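Local coordinates for SusD superfamily protein (Bacteroides fragilis NCTC 9343, PDB 3NQP) that probably binds glycans at the outer membrane surface, as a SusD-family component of a nutrient uptake system, at residues E48-R53 with Y317-V323; G81-F85 with W494-M500; Y128-Y132 with E165-Q169; T466-F470 with P481-K485. All coordinates share one frame; numbering follows the deposited sequence.

Interaction 1. Residues E48-R53 with Y317-V323; sequences ELRGGR and YEYNKAV. With EDO (1,2-ethanediol), chain E.
Tyr319 reaches across to Glu48 and makes the main side-chain hydrogen bond of this contact, donating from its OH to Glu48 OE1 at 2.7 Å. The hydroxyl comes in from above the carboxylate, 70° out of its plane, and ring and carboxylate stand nearly perpendicular. The same OE1 is salt-bridged to Arg53 NH2, 3.4 Å away, through a weak hydrogen bond, so one oxygen serves both segments, while Glu48 OE2 is held by Gly450 N. The stronger partner of the Arg53 guanidinium is Asp443 O, bound through NH1.

Backbone polar contacts centre on Arg53 O. Asn320 N donates to it at 2.8 Å, and Tyr319 CA adds a CA-H...O contact with this oxygen at 3.4 Å. Asn320 then caps the following helix, its OD1 accepting from Ala322 N in the carbonyl plane, on a lone pair. Lys321 NZ donates to O2 of a 1,2-ethanediol, probably from the crystallisation liquor.

Side-chain packing completes the contact. Arg53 runs extended from CG to NE alongside the Tyr319 ring, its guanidinium turned steeply against the ring plane (81°), with NE 3.8 Å from Tyr319 CE1. Among apolar contacts, Arg53 CB meets Val323 CG2 at 3.6 Å, and Leu49 CD2 lies 3.7 Å from Tyr317 CD2, at the edge of that ring; Tyr317 OH is bonded to Asn67. The buried contact joins the N-terminal part, at the loop following helix 39-48, to the later SusD-family part at the start of helix 321-325, with helix 68-71 against Leu49 and helix 452-458 against Arg53.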
loop_
_atom_site.group_PDB
_atom_site.type_symbol
_atom_site.label_atom_id
_atom_site.label_comp_id
_atom_site.label_asym_id
_atom_site.label_seq_id
_atom_site.Cartn_x
_atom_site.Cartn_y
_atom_site.Cartn_z
ATOM N N GLU A 48 -5.821 -1.715 -1.464
ATOM C CA GLU A 48 -6.931 -1.561 -0.473
ATOM C C GLU A 48 -8.259 -2.156 -0.914
ATOM O O GLU A 48 -8.932 -2.815 -0.132
ATOM C CB GLU A 48 -7.255 -0.076 -0.211
ATOM C CG GLU A 48 -6.295 0.685 0.549
ATOM C CD GLU A 48 -6.305 0.445 2.033
ATOM O OE1 GLU A 48 -7.340 0.114 2.656
ATOM O OE2 GLU A 48 -5.235 0.679 2.584
ATOM N N LEU A 49 -8.674 -1.866 -2.153
ATOM C CA LEU A 49 -10.101 -2.033 -2.480
ATOM C C LEU A 49 -10.676 -3.434 -2.354
ATOM O O LEU A 49 -11.842 -3.580 -2.017
ATOM C CB LEU A 49 -10.443 -1.466 -3.851
ATOM C CG LEU A 49 -10.367 0.056 -4.074
ATOM C CD1 LEU A 49 -10.793 0.347 -5.525
ATOM C CD2 LEU A 49 -11.168 0.920 -3.041
ATOM N N ARG A 50 -9.906 -4.455 -2.697
ATOM C CA ARG A 50 -10.389 -5.844 -2.597
ATOM C C ARG A 50 -10.307 -6.398 -1.171
ATOM O O ARG A 50 -10.607 -7.573 -0.946
ATOM C CB ARG A 50 -9.596 -6.741 -3.551
ATOM C CG ARG A 50 -9.867 -6.454 -5.003
ATOM C CD ARG A 50 -9.195 -7.523 -5.900
ATOM N NE ARG A 50 -9.929 -8.787 -5.787
ATOM C CZ ARG A 50 -9.721 -9.901 -6.473
ATOM N NH1 ARG A 50 -8.741 -10.009 -7.354
ATOM N NH2 ARG A 50 -10.519 -10.939 -6.255
ATOM N N GLY A 51 -9.877 -5.558 -0.232
ATOM C CA GLY A 51 -9.660 -5.966 1.164
ATOM C C GLY A 51 -10.864 -6.303 2.041
ATOM O O GLY A 51 -10.662 -6.634 3.176
ATOM N N GLY A 52 -12.104 -6.220 1.547
ATOM C CA GLY A 52 -13.248 -6.746 2.300
ATOM C C GLY A 52 -13.782 -5.784 3.339
ATOM O O GLY A 52 -14.562 -6.166 4.210
ATOM N N ARG A 53 -13.369 -4.534 3.284
ATOM C CA ARG A 53 -13.847 -3.578 4.284
ATOM C C ARG A 53 -14.384 -2.261 3.770
ATOM O O ARG A 53 -14.581 -1.303 4.565
ATOM C CB ARG A 53 -12.780 -3.332 5.350
ATOM C CG ARG A 53 -11.441 -2.967 4.847
ATOM C CD ARG A 53 -10.469 -2.812 6.074
ATOM N NE ARG A 53 -9.227 -2.265 5.591
ATOM C CZ ARG A 53 -8.183 -1.900 6.327
ATOM N NH1 ARG A 53 -8.200 -2.016 7.647
ATOM N NH2 ARG A 53 -7.087 -1.426 5.706
ATOM N N TYR A 317 -15.443 6.758 -1.613
ATOM C CA TYR A 317 -14.784 5.606 -1.016
ATOM C C TYR A 317 -15.059 5.702 0.482
ATOM O O TYR A 317 -14.845 6.784 1.082
ATOM C CB TYR A 317 -13.230 5.624 -1.228
ATOM C CG TYR A 317 -12.845 5.533 -2.683
ATOM C CD1 TYR A 317 -12.771 6.678 -3.467
ATOM C CD2 TYR A 317 -12.628 4.315 -3.299
ATOM C CE1 TYR A 317 -12.487 6.625 -4.811
ATOM C CE2 TYR A 317 -12.330 4.252 -4.639
ATOM C CZ TYR A 317 -12.244 5.410 -5.397
ATOM O OH TYR A 317 -11.990 5.359 -6.741
ATOM N N GLU A 318 -15.558 4.626 1.077
ATOM C CA GLU A 318 -15.898 4.624 2.497
ATOM C C GLU A 318 -15.710 3.260 3.143
ATOM O O GLU A 318 -16.278 2.266 2.704
ATOM C CB GLU A 318 -17.358 5.010 2.744
ATOM C CG GLU A 318 -17.720 5.255 4.288
ATOM C CD GLU A 318 -19.177 5.692 4.466
ATOM O OE1 GLU A 318 -19.873 5.843 3.444
ATOM O OE2 GLU A 318 -19.595 5.947 5.625
ATOM N N TYR A 319 -15.009 3.247 4.265
ATOM C CA TYR A 319 -14.867 2.021 5.028
ATOM C C TYR A 319 -16.136 1.671 5.753
ATOM O O TYR A 319 -16.840 2.543 6.282
ATOM C CB TYR A 319 -13.735 2.133 6.026
ATOM C CG TYR A 319 -12.389 2.195 5.357
ATOM C CD1 TYR A 319 -11.745 1.038 4.972
ATOM C CD2 TYR A 319 -11.776 3.405 5.099
ATOM C CE1 TYR A 319 -10.503 1.084 4.315
ATOM C CE2 TYR A 319 -10.492 3.462 4.469
ATOM C CZ TYR A 319 -9.899 2.277 4.072
ATOM O OH TYR A 319 -8.679 2.276 3.436
ATOM N N ASN A 320 -16.414 0.372 5.820
ATOM C CA ASN A 320 -17.511 -0.137 6.648
ATOM C C ASN A 320 -17.230 0.404 8.040
ATOM O O ASN A 320 -16.076 0.445 8.471
ATOM C CB ASN A 320 -17.430 -1.652 6.656
ATOM C CG ASN A 320 -18.560 -2.303 7.363
ATOM O OD1 ASN A 320 -18.684 -2.201 8.590
ATOM N ND2 ASN A 320 -19.408 -3.011 6.599
ATOM N N LYS A 321 -18.268 0.804 8.749
ATOM C CA LYS A 321 -18.078 1.469 10.038
ATOM C C LYS A 321 -17.465 0.568 11.137
ATOM O O LYS A 321 -16.939 1.062 12.140
ATOM C CB LYS A 321 -19.421 2.027 10.509
ATOM C CG LYS A 321 -20.454 0.979 10.903
ATOM C CD LYS A 321 -21.761 1.641 11.438
ATOM C CE LYS A 321 -22.627 2.152 10.228
ATOM N NZ LYS A 321 -23.910 2.772 10.655
ATOM N N ALA A 322 -17.551 -0.738 10.951
ATOM C CA ALA A 322 -16.827 -1.697 11.799
ATOM C C ALA A 322 -15.317 -1.497 11.791
ATOM O O ALA A 322 -14.638 -1.887 12.750
ATOM C CB ALA A 322 -17.170 -3.154 11.409
ATOM N N VAL A 323 -14.765 -0.888 10.745
ATOM C CA VAL A 323 -13.327 -0.633 10.713
ATOM C C VAL A 323 -13.007 0.382 11.821
ATOM O O VAL A 323 -12.128 0.157 12.650
ATOM C CB VAL A 323 -12.879 -0.129 9.329
ATOM C CG1 VAL A 323 -11.456 0.345 9.328
ATOM C CG2 VAL A 323 -13.057 -1.263 8.248
HETATM C C1 EDO E . -27.128 3.491 9.548
HETATM O O1 EDO E . -26.476 3.660 10.807
HETATM C C2 EDO E . -26.418 4.222 8.402
HETATM O O2 EDO E . -25.179 3.600 8.022
#

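Interaction 2. Residues G81-F85 with W494-M500; sequences GVSKF and WPIEKTM
Lys84 N donates to Glu497 OE2 at 2.9 Å and 164°, the direct hydrogen bond between the loop 81-85 and the segment 494-500. A bend at chi2 (85°) turns the Glu497 carboxylate toward the Ser83-Lys84 backbone, and the N-H meets OE2 from above the carboxylate plane. The other oxygen, Glu497 OE1, accepts from water 2 at 2.6 Å, and that water in turn accepts from Phe85 N. The two carboxylate oxygens therefore grip successive amides, one directly and one through solvent.

The buried part gathers around the Phe85 ring. Ile496 CG2 makes an off-centre CH-pi contact, 3.8 Å from Phe85 CE1, and Met500, a selenomethionine, brings CE to 4.1 Å from Phe85 CE2. Its SE sits obliquely to the ring, a Met-aromatic contact at longer range. Glu497 is the N-cap residue of helix 498-503, so this cluster lies at the start of a short helix near the C terminus, and Tyr135 of helix 110-135 meets Phe85 edge-to-face, tying it to the helical scaffold of the SusD family. Gly81, having no side chain, lets Trp494 come close, CZ3 lying 4.0 Å from Gly81 CA.

The looser side is watery. Water 1 lies 3.0 Å from Val82 O and 2.7 Å from Pro495 O, bridging the two backbones. Lys84, exposed, has its CB directed away from 494-500.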
loop_
_atom_site.group_PDB
_atom_site.type_symbol
_atom_site.label_atom_id
_atom_site.label_comp_id
_atom_site.label_asym_id
_atom_site.label_seq_id
_atom_site.Cartn_x
_atom_site.Cartn_y
_atom_site.Cartn_z
ATOM N N GLY A 81 -11.363 -4.241 -13.489
ATOM C CA GLY A 81 -10.891 -3.382 -12.405
ATOM C C GLY A 81 -10.071 -2.213 -12.932
ATOM O O GLY A 81 -10.357 -1.045 -12.628
ATOM N N VAL A 82 -9.011 -2.572 -13.663
ATOM C CA VAL A 82 -8.183 -1.636 -14.414
ATOM C C VAL A 82 -8.064 -2.150 -15.834
ATOM O O VAL A 82 -8.335 -3.326 -16.078
ATOM C CB VAL A 82 -6.766 -1.472 -13.795
ATOM C CG1 VAL A 82 -6.871 -0.979 -12.310
ATOM C CG2 VAL A 82 -5.906 -2.749 -13.918
ATOM N N SER A 83 -7.659 -1.272 -16.750
ATOM C CA SER A 83 -7.416 -1.629 -18.136
ATOM C C SER A 83 -5.942 -1.615 -18.399
ATOM O O SER A 83 -5.185 -1.015 -17.643
ATOM C CB SER A 83 -8.029 -0.586 -19.074
ATOM O OG SER A 83 -9.412 -0.476 -18.805
ATOM N N LYS A 84 -5.556 -2.253 -19.507
ATOM C CA LYS A 84 -4.230 -2.173 -20.072
ATOM C C LYS A 84 -3.131 -2.533 -19.094
ATOM O O LYS A 84 -2.110 -1.825 -19.042
ATOM C CB LYS A 84 -3.957 -0.767 -20.659
ATOM C CG LYS A 84 -4.974 -0.295 -21.688
ATOM C CD LYS A 84 -4.550 0.994 -22.453
ATOM C CE LYS A 84 -4.829 2.280 -21.631
ATOM N NZ LYS A 84 -6.229 2.446 -21.041
ATOM N N PHE A 85 -3.308 -3.645 -18.365
ATOM C CA PHE A 85 -2.326 -4.056 -17.337
ATOM C C PHE A 85 -1.983 -2.907 -16.379
ATOM O O PHE A 85 -0.843 -2.728 -15.958
ATOM C CB PHE A 85 -1.040 -4.587 -17.986
ATOM C CG PHE A 85 -1.185 -5.930 -18.611
ATOM C CD1 PHE A 85 -1.215 -7.066 -17.837
ATOM C CD2 PHE A 85 -1.248 -6.060 -20.007
ATOM C CE1 PHE A 85 -1.308 -8.298 -18.398
ATOM C CE2 PHE A 85 -1.344 -7.295 -20.585
ATOM C CZ PHE A 85 -1.386 -8.421 -19.795
ATOM N N TRP A 494 -6.123 -11.089 -11.344
ATOM C CA TRP A 494 -7.037 -10.236 -12.070
ATOM C C TRP A 494 -7.095 -10.578 -13.569
ATOM O O TRP A 494 -6.084 -11.014 -14.180
ATOM C CB TRP A 494 -6.633 -8.777 -11.882
ATOM C CG TRP A 494 -6.653 -8.236 -10.476
ATOM C CD1 TRP A 494 -6.221 -8.857 -9.347
ATOM C CD2 TRP A 494 -7.056 -6.919 -10.092
ATOM N NE1 TRP A 494 -6.351 -7.999 -8.256
ATOM C CE2 TRP A 494 -6.850 -6.803 -8.705
ATOM C CE3 TRP A 494 -7.560 -5.807 -10.798
ATOM C CZ2 TRP A 494 -7.135 -5.622 -8.000
ATOM C CZ3 TRP A 494 -7.865 -4.650 -10.096
ATOM C CH2 TRP A 494 -7.642 -4.557 -8.719
ATOM N N PRO A 495 -8.289 -10.469 -14.160
ATOM C CA PRO A 495 -8.371 -10.789 -15.583
ATOM C C PRO A 495 -7.968 -9.604 -16.451
ATOM O O PRO A 495 -7.816 -8.493 -15.957
ATOM C CB PRO A 495 -9.849 -11.073 -15.768
ATOM C CG PRO A 495 -10.528 -10.095 -14.792
ATOM C CD PRO A 495 -9.563 -9.917 -13.655
ATOM N N ILE A 496 -7.743 -9.856 -17.733
ATOM C CA ILE A 496 -7.570 -8.776 -18.685
ATOM C C ILE A 496 -8.807 -8.673 -19.613
ATOM O O ILE A 496 -9.569 -9.650 -19.783
ATOM C CB ILE A 496 -6.239 -8.908 -19.411
ATOM C CG1 ILE A 496 -6.190 -10.176 -20.233
ATOM C CG2 ILE A 496 -5.027 -8.892 -18.385
ATOM C CD1 ILE A 496 -4.979 -10.196 -21.162
ATOM N N GLU A 497 -8.969 -7.493 -20.200
ATOM C CA GLU A 497 -10.148 -7.109 -20.999
ATOM C C GLU A 497 -10.260 -7.934 -22.281
ATOM O O GLU A 497 -9.270 -8.110 -22.991
ATOM C CB GLU A 497 -10.081 -5.647 -21.538
ATOM C CG GLU A 497 -9.752 -4.541 -20.660
ATOM C CD GLU A 497 -8.274 -4.363 -20.516
ATOM O OE1 GLU A 497 -7.726 -5.153 -19.742
ATOM O OE2 GLU A 497 -7.664 -3.479 -21.152
ATOM N N LYS A 498 -11.493 -8.321 -22.594
ATOM C CA LYS A 498 -11.860 -8.967 -23.844
ATOM C C LYS A 498 -11.348 -8.167 -25.034
ATOM O O LYS A 498 -10.862 -8.740 -25.976
ATOM C CB LYS A 498 -13.401 -9.080 -23.949
ATOM C CG LYS A 498 -13.929 -9.925 -25.126
ATOM C CD LYS A 498 -15.474 -9.843 -25.251
ATOM C CE LYS A 498 -16.051 -10.809 -26.341
ATOM N NZ LYS A 498 -16.052 -12.272 -25.914
ATOM N N THR A 499 -11.498 -6.845 -25.004
ATOM C CA THR A 499 -11.101 -6.022 -26.160
ATOM C C THR A 499 -9.623 -6.182 -26.446
ATOM O O THR A 499 -9.224 -6.345 -27.607
ATOM C CB THR A 499 -11.425 -4.511 -25.986
ATOM O OG1 THR A 499 -11.050 -4.096 -24.672
ATOM C CG2 THR A 499 -12.886 -4.244 -26.213
HETATM N N MSE A 500 -8.805 -6.151 -25.392
HETATM C CA MSE A 500 -7.346 -6.378 -25.533
HETATM C C MSE A 500 -7.016 -7.770 -26.058
HETATM O O MSE A 500 -6.095 -7.944 -26.874
HETATM C CB MSE A 500 -6.614 -6.151 -24.196
HETATM C CG MSE A 500 -5.819 -4.871 -24.126
HETATM SE SE MSE A 500 -4.278 -4.916 -22.923
HETATM C CE MSE A 500 -5.099 -5.945 -21.535
HETATM O O HOH W 1 -7.017 -5.913 -15.484
HETATM O O HOH W 2 -5.714 -5.222 -18.151
#

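Interaction 3. Residues Y128-Y132 with E165-Q169; sequences YFDLY and EVMTQ
Met167, a selenomethionine, sets its terminal methyl squarely on the Tyr132 ring: CE stands 3.5 Å from the ring centroid and 12° off the normal, a CH-pi contact over the middle of the face. SE lies farther out above the same face, 5.1 Å from the centroid, which makes this a Met-aromatic pair. Tyr132 CG is anti to the backbone N (chi1 173°), carrying the ring to Met167, whose chain bends at chi2 and chi3 to bring the methyl down.

The remaining contacts are plain apolar ones. The same Met167 CE also reaches Phe129 CD1 at 4.0 Å, so a single methyl serves two rings. Val166 CG1 fills the neighbouring position, 4.1 Å from Tyr132 CB at the edge of that ring and 4.4 Å from Tyr128 CD1. At its polar end Tyr128 OH is bonded to Arg141 O.

The segment axes pass 9.9 Å apart and run antiparallel at 157°. Val210 of helix 200-216 touches both Phe129 and Met167, adding a third helix to the buried core. Such antiparallel helix packing is consistent with the TPR-like helical scaffold of SusD proteins.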
loop_
_atom_site.group_PDB
_atom_site.type_symbol
_atom_site.label_atom_id
_atom_site.label_comp_id
_atom_site.label_asym_id
_atom_site.label_seq_id
_atom_site.Cartn_x
_atom_site.Cartn_y
_atom_site.Cartn_z
ATOM N N TYR A 128 7.157 -4.428 -11.647
ATOM C CA TYR A 128 6.886 -5.818 -12.006
ATOM C C TYR A 128 6.308 -6.649 -10.858
ATOM O O TYR A 128 5.625 -7.638 -11.106
ATOM C CB TYR A 128 8.123 -6.490 -12.628
ATOM C CG TYR A 128 8.173 -6.288 -14.142
ATOM C CD1 TYR A 128 7.230 -6.882 -14.990
ATOM C CD2 TYR A 128 9.120 -5.496 -14.703
ATOM C CE1 TYR A 128 7.252 -6.678 -16.380
ATOM C CE2 TYR A 128 9.186 -5.311 -16.100
ATOM C CZ TYR A 128 8.255 -5.904 -16.932
ATOM O OH TYR A 128 8.341 -5.710 -18.309
ATOM N N PHE A 129 6.579 -6.260 -9.615
ATOM C CA PHE A 129 6.068 -6.980 -8.442
ATOM C C PHE A 129 4.567 -6.689 -8.252
ATOM O O PHE A 129 3.810 -7.599 -7.883
ATOM C CB PHE A 129 6.889 -6.634 -7.191
ATOM C CG PHE A 129 6.468 -7.365 -5.925
ATOM C CD1 PHE A 129 6.277 -8.729 -5.903
ATOM C CD2 PHE A 129 6.291 -6.653 -4.736
ATOM C CE1 PHE A 129 5.919 -9.379 -4.733
ATOM C CE2 PHE A 129 5.932 -7.278 -3.568
ATOM C CZ PHE A 129 5.750 -8.672 -3.562
ATOM N N ASP A 130 4.129 -5.455 -8.507
ATOM C CA ASP A 130 2.678 -5.178 -8.595
ATOM C C ASP A 130 2.060 -6.043 -9.721
ATOM O O ASP A 130 1.018 -6.705 -9.504
ATOM C CB ASP A 130 2.386 -3.708 -8.815
ATOM C CG ASP A 130 2.273 -2.895 -7.488
ATOM O OD1 ASP A 130 2.543 -3.442 -6.398
ATOM O OD2 ASP A 130 1.936 -1.705 -7.574
ATOM N N LEU A 131 2.675 -6.047 -10.905
ATOM C CA LEU A 131 2.120 -6.819 -12.022
ATOM C C LEU A 131 2.056 -8.309 -11.665
ATOM O O LEU A 131 1.066 -8.983 -11.955
ATOM C CB LEU A 131 2.908 -6.584 -13.321
ATOM C CG LEU A 131 2.727 -5.176 -13.940
ATOM C CD1 LEU A 131 3.659 -5.028 -15.082
ATOM C CD2 LEU A 131 1.307 -4.867 -14.405
ATOM N N TYR A 132 3.080 -8.827 -10.989
ATOM C CA TYR A 132 3.073 -10.262 -10.573
ATOM C C TYR A 132 1.980 -10.570 -9.561
ATOM O O TYR A 132 1.308 -11.584 -9.654
ATOM C CB TYR A 132 4.446 -10.638 -10.003
ATOM C CG TYR A 132 4.616 -11.981 -9.372
ATOM C CD1 TYR A 132 4.227 -12.204 -8.069
ATOM C CD2 TYR A 132 5.162 -13.060 -10.101
ATOM C CE1 TYR A 132 4.393 -13.419 -7.465
ATOM C CE2 TYR A 132 5.368 -14.306 -9.499
ATOM C CZ TYR A 132 4.986 -14.479 -8.170
ATOM O OH TYR A 132 5.167 -15.681 -7.523
ATOM N N GLU A 165 9.047 -16.848 -14.454
ATOM C CA GLU A 165 9.924 -16.030 -15.302
ATOM C C GLU A 165 9.893 -14.562 -14.854
ATOM O O GLU A 165 10.943 -13.921 -14.820
ATOM C CB GLU A 165 9.539 -16.116 -16.768
ATOM C CG GLU A 165 9.829 -17.497 -17.383
ATOM C CD GLU A 165 9.253 -17.654 -18.776
ATOM O OE1 GLU A 165 8.127 -17.261 -19.047
ATOM O OE2 GLU A 165 9.945 -18.218 -19.613
ATOM N N VAL A 166 8.693 -14.046 -14.538
ATOM C CA VAL A 166 8.530 -12.638 -14.068
ATOM C C VAL A 166 9.288 -12.434 -12.742
ATOM O O VAL A 166 10.003 -11.423 -12.555
ATOM C CB VAL A 166 7.051 -12.248 -13.932
ATOM C CG1 VAL A 166 6.879 -10.882 -13.301
ATOM C CG2 VAL A 166 6.355 -12.298 -15.336
HETATM N N MSE A 167 9.143 -13.391 -11.821
HETATM C CA MSE A 167 9.802 -13.278 -10.505
HETATM C C MSE A 167 11.315 -13.433 -10.627
HETATM O O MSE A 167 12.077 -12.821 -9.888
HETATM C CB MSE A 167 9.292 -14.342 -9.537
HETATM C CG MSE A 167 9.803 -14.153 -8.101
HETATM SE SE MSE A 167 9.613 -12.388 -7.317
HETATM C CE MSE A 167 7.719 -12.327 -7.014
ATOM N N THR A 168 11.759 -14.269 -11.542
ATOM C CA THR A 168 13.208 -14.355 -11.795
ATOM C C THR A 168 13.754 -12.965 -12.149
ATOM O O THR A 168 14.803 -12.562 -11.635
ATOM C CB THR A 168 13.514 -15.420 -12.851
ATOM O OG1 THR A 168 13.146 -16.677 -12.279
ATOM C CG2 THR A 168 14.986 -15.439 -13.247
ATOM N N GLN A 169 13.012 -12.215 -12.960
ATOM C CA GLN A 169 13.430 -10.918 -13.399
ATOM C C GLN A 169 13.376 -9.917 -12.273
ATOM O O GLN A 169 14.280 -9.078 -12.131
ATOM C CB GLN A 169 12.529 -10.399 -14.511
ATOM C CG GLN A 169 12.985 -9.027 -15.060
ATOM C CD GLN A 169 14.371 -9.066 -15.670
ATOM O OE1 GLN A 169 14.743 -10.037 -16.321
ATOM N NE2 GLN A 169 15.144 -7.994 -15.468
#

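Interaction 4. Residues T466-F470 with P481-K485; sequences TPLVF and PILNK
One water, water 4, is gripped by three backbone groups: it donates to Phe470 O at 2.7 Å and to Leu483 O at 3.3 Å, and accepts from Lys485 N at 2.9 Å. It stitches the end of the 3-10 turn 468-470 to the segment 481-485. Beside it Leu483 N donates to Val469 O at 3.1 Å. A second bridge runs through water 3, which accepts from Ile482 N and donates toward Leu468 O.

The Phe470 ring is held between two aliphatic groups. Val469 CG1 lies over the centre of one face, and on the opposite face Lys485 CG sits 3.8 Å from the ring centroid as a CH-pi contact. With its CG anti to the backbone N (chi1 -170°), the lysine chain crosses the ring and carries Lys485 CD to 3.7 Å from Phe470 CD2. At the ring edge, in plane, comes Leu483 O, which also receives a CA-H...O contact from Phe470 CA.

Deeper in, Val469 CG2 packs on Leu483 CD1 at 3.8 Å. The 3-10 turn and the returning segment form a local closure in the SusD-family part of the chain: Val469 and Ile482 both rest on Leu456 of helix 452-458, and Leu468 reaches Leu436 and Leu439 of helix 431-445, placing these two loop segments against the helices that precede them.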
loop_
_atom_site.group_PDB
_atom_site.type_symbol
_atom_site.label_atom_id
_atom_site.label_comp_id
_atom_site.label_asym_id
_atom_site.label_seq_id
_atom_site.Cartn_x
_atom_site.Cartn_y
_atom_site.Cartn_z
ATOM N N THR A 466 -4.053 -22.415 4.548
ATOM C CA THR A 466 -4.901 -21.692 3.579
ATOM C C THR A 466 -4.711 -20.167 3.617
ATOM O O THR A 466 -4.717 -19.583 4.701
ATOM C CB THR A 466 -6.363 -21.988 3.888
ATOM O OG1 THR A 466 -6.499 -23.394 4.053
ATOM C CG2 THR A 466 -7.294 -21.511 2.764
ATOM N N PRO A 467 -4.572 -19.522 2.446
ATOM C CA PRO A 467 -4.556 -18.057 2.439
ATOM C C PRO A 467 -5.754 -17.458 3.164
ATOM O O PRO A 467 -6.917 -17.972 3.060
ATOM C CB PRO A 467 -4.603 -17.711 0.961
ATOM C CG PRO A 467 -3.884 -18.849 0.301
ATOM C CD PRO A 467 -4.223 -20.091 1.120
ATOM N N LEU A 468 -5.503 -16.385 3.897
ATOM C CA LEU A 468 -6.585 -15.810 4.704
ATOM C C LEU A 468 -7.738 -15.221 3.863
ATOM O O LEU A 468 -8.821 -15.076 4.383
ATOM C CB LEU A 468 -6.063 -14.768 5.682
ATOM C CG LEU A 468 -5.312 -15.276 6.906
ATOM C CD1 LEU A 468 -4.964 -14.072 7.821
ATOM C CD2 LEU A 468 -6.044 -16.445 7.672
ATOM N N VAL A 469 -7.495 -14.884 2.589
ATOM C CA VAL A 469 -8.557 -14.411 1.692
ATOM C C VAL A 469 -9.678 -15.486 1.572
ATOM O O VAL A 469 -10.855 -15.146 1.372
ATOM C CB VAL A 469 -8.007 -14.060 0.295
ATOM C CG1 VAL A 469 -7.464 -15.333 -0.374
ATOM C CG2 VAL A 469 -9.066 -13.397 -0.575
ATOM N N PHE A 470 -9.331 -16.764 1.743
ATOM C CA PHE A 470 -10.316 -17.868 1.707
ATOM C C PHE A 470 -10.936 -18.300 3.048
ATOM O O PHE A 470 -11.776 -19.234 3.085
ATOM C CB PHE A 470 -9.670 -19.121 1.091
ATOM C CG PHE A 470 -9.194 -18.961 -0.348
ATOM C CD1 PHE A 470 -10.046 -18.497 -1.348
ATOM C CD2 PHE A 470 -7.910 -19.373 -0.712
ATOM C CE1 PHE A 470 -9.606 -18.410 -2.691
ATOM C CE2 PHE A 470 -7.472 -19.301 -2.053
ATOM C CZ PHE A 470 -8.329 -18.777 -3.041
ATOM N N PRO A 481 -15.833 -15.973 4.223
ATOM C CA PRO A 481 -14.590 -15.659 3.535
ATOM C C PRO A 481 -14.816 -14.626 2.453
ATOM O O PRO A 481 -15.900 -14.591 1.868
ATOM C CB PRO A 481 -14.182 -16.983 2.897
ATOM C CG PRO A 481 -15.368 -17.861 2.936
ATOM C CD PRO A 481 -16.274 -17.367 4.011
ATOM N N ILE A 482 -13.807 -13.806 2.198
ATOM C CA ILE A 482 -13.893 -12.803 1.129
ATOM C C ILE A 482 -14.007 -13.482 -0.240
ATOM O O ILE A 482 -14.809 -13.053 -1.049
ATOM C CB ILE A 482 -12.704 -11.834 1.232
ATOM C CG1 ILE A 482 -12.894 -11.006 2.508
ATOM C CG2 ILE A 482 -12.601 -10.908 0.037
ATOM C CD1 ILE A 482 -11.641 -10.189 2.907
ATOM N N LEU A 483 -13.194 -14.513 -0.508
ATOM C CA LEU A 483 -13.377 -15.428 -1.647
ATOM C C LEU A 483 -13.695 -16.863 -1.209
ATOM O O LEU A 483 -13.166 -17.371 -0.244
ATOM C CB LEU A 483 -12.128 -15.487 -2.558
ATOM C CG LEU A 483 -11.672 -14.158 -3.196
ATOM C CD1 LEU A 483 -10.364 -14.327 -3.989
ATOM C CD2 LEU A 483 -12.815 -13.556 -4.050
ATOM N N ASN A 484 -14.524 -17.517 -1.999
ATOM C CA ASN A 484 -14.888 -18.902 -1.829
ATOM C C ASN A 484 -13.848 -19.693 -2.577
ATOM O O ASN A 484 -13.768 -19.624 -3.799
ATOM C CB ASN A 484 -16.288 -19.114 -2.427
ATOM C CG ASN A 484 -16.776 -20.553 -2.330
ATOM O OD1 ASN A 484 -16.026 -21.499 -2.489
ATOM N ND2 ASN A 484 -18.064 -20.705 -2.088
ATOM N N LYS A 485 -13.046 -20.461 -1.851
ATOM C CA LYS A 485 -11.963 -21.196 -2.457
ATOM C C LYS A 485 -12.411 -22.242 -3.498
ATOM O O LYS A 485 -11.650 -22.578 -4.378
ATOM C CB LYS A 485 -11.138 -21.880 -1.377
ATOM C CG LYS A 485 -9.818 -22.477 -1.896
ATOM C CD LYS A 485 -8.923 -22.897 -0.736
ATOM C CE LYS A 485 -7.512 -23.229 -1.229
ATOM N NZ LYS A 485 -7.579 -24.312 -2.242
HETATM O O HOH W 3 -11.525 -13.691 4.084
HETATM O O HOH W 4 -13.018 -20.392 1.013
#

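From the N terminus, the segments 48-53, 81-85, 128-132 and 165-169 come first. Interaction 3 closes the earliest loop, a short one pairing helices 110-135 and 163-181. Interaction 1 closes next, when 317-323 returns to 48-53, and interaction 4 follows as a local closure. Interaction 2 closes last, bringing 494-500 back to 81-85; its span contains interaction 4 and crosses that of interaction 1, and interaction 3 lies within the spans of both. Interaction 1 touches interaction 2 through Arg50 and Trp494, and interaction 4 through Ile482, while Phe85 meets Leu131 of interaction 3. Interactions 1 and 2 tie N-terminal loops to the later SusD-family part, whereas 3 and 4 stay within one part each.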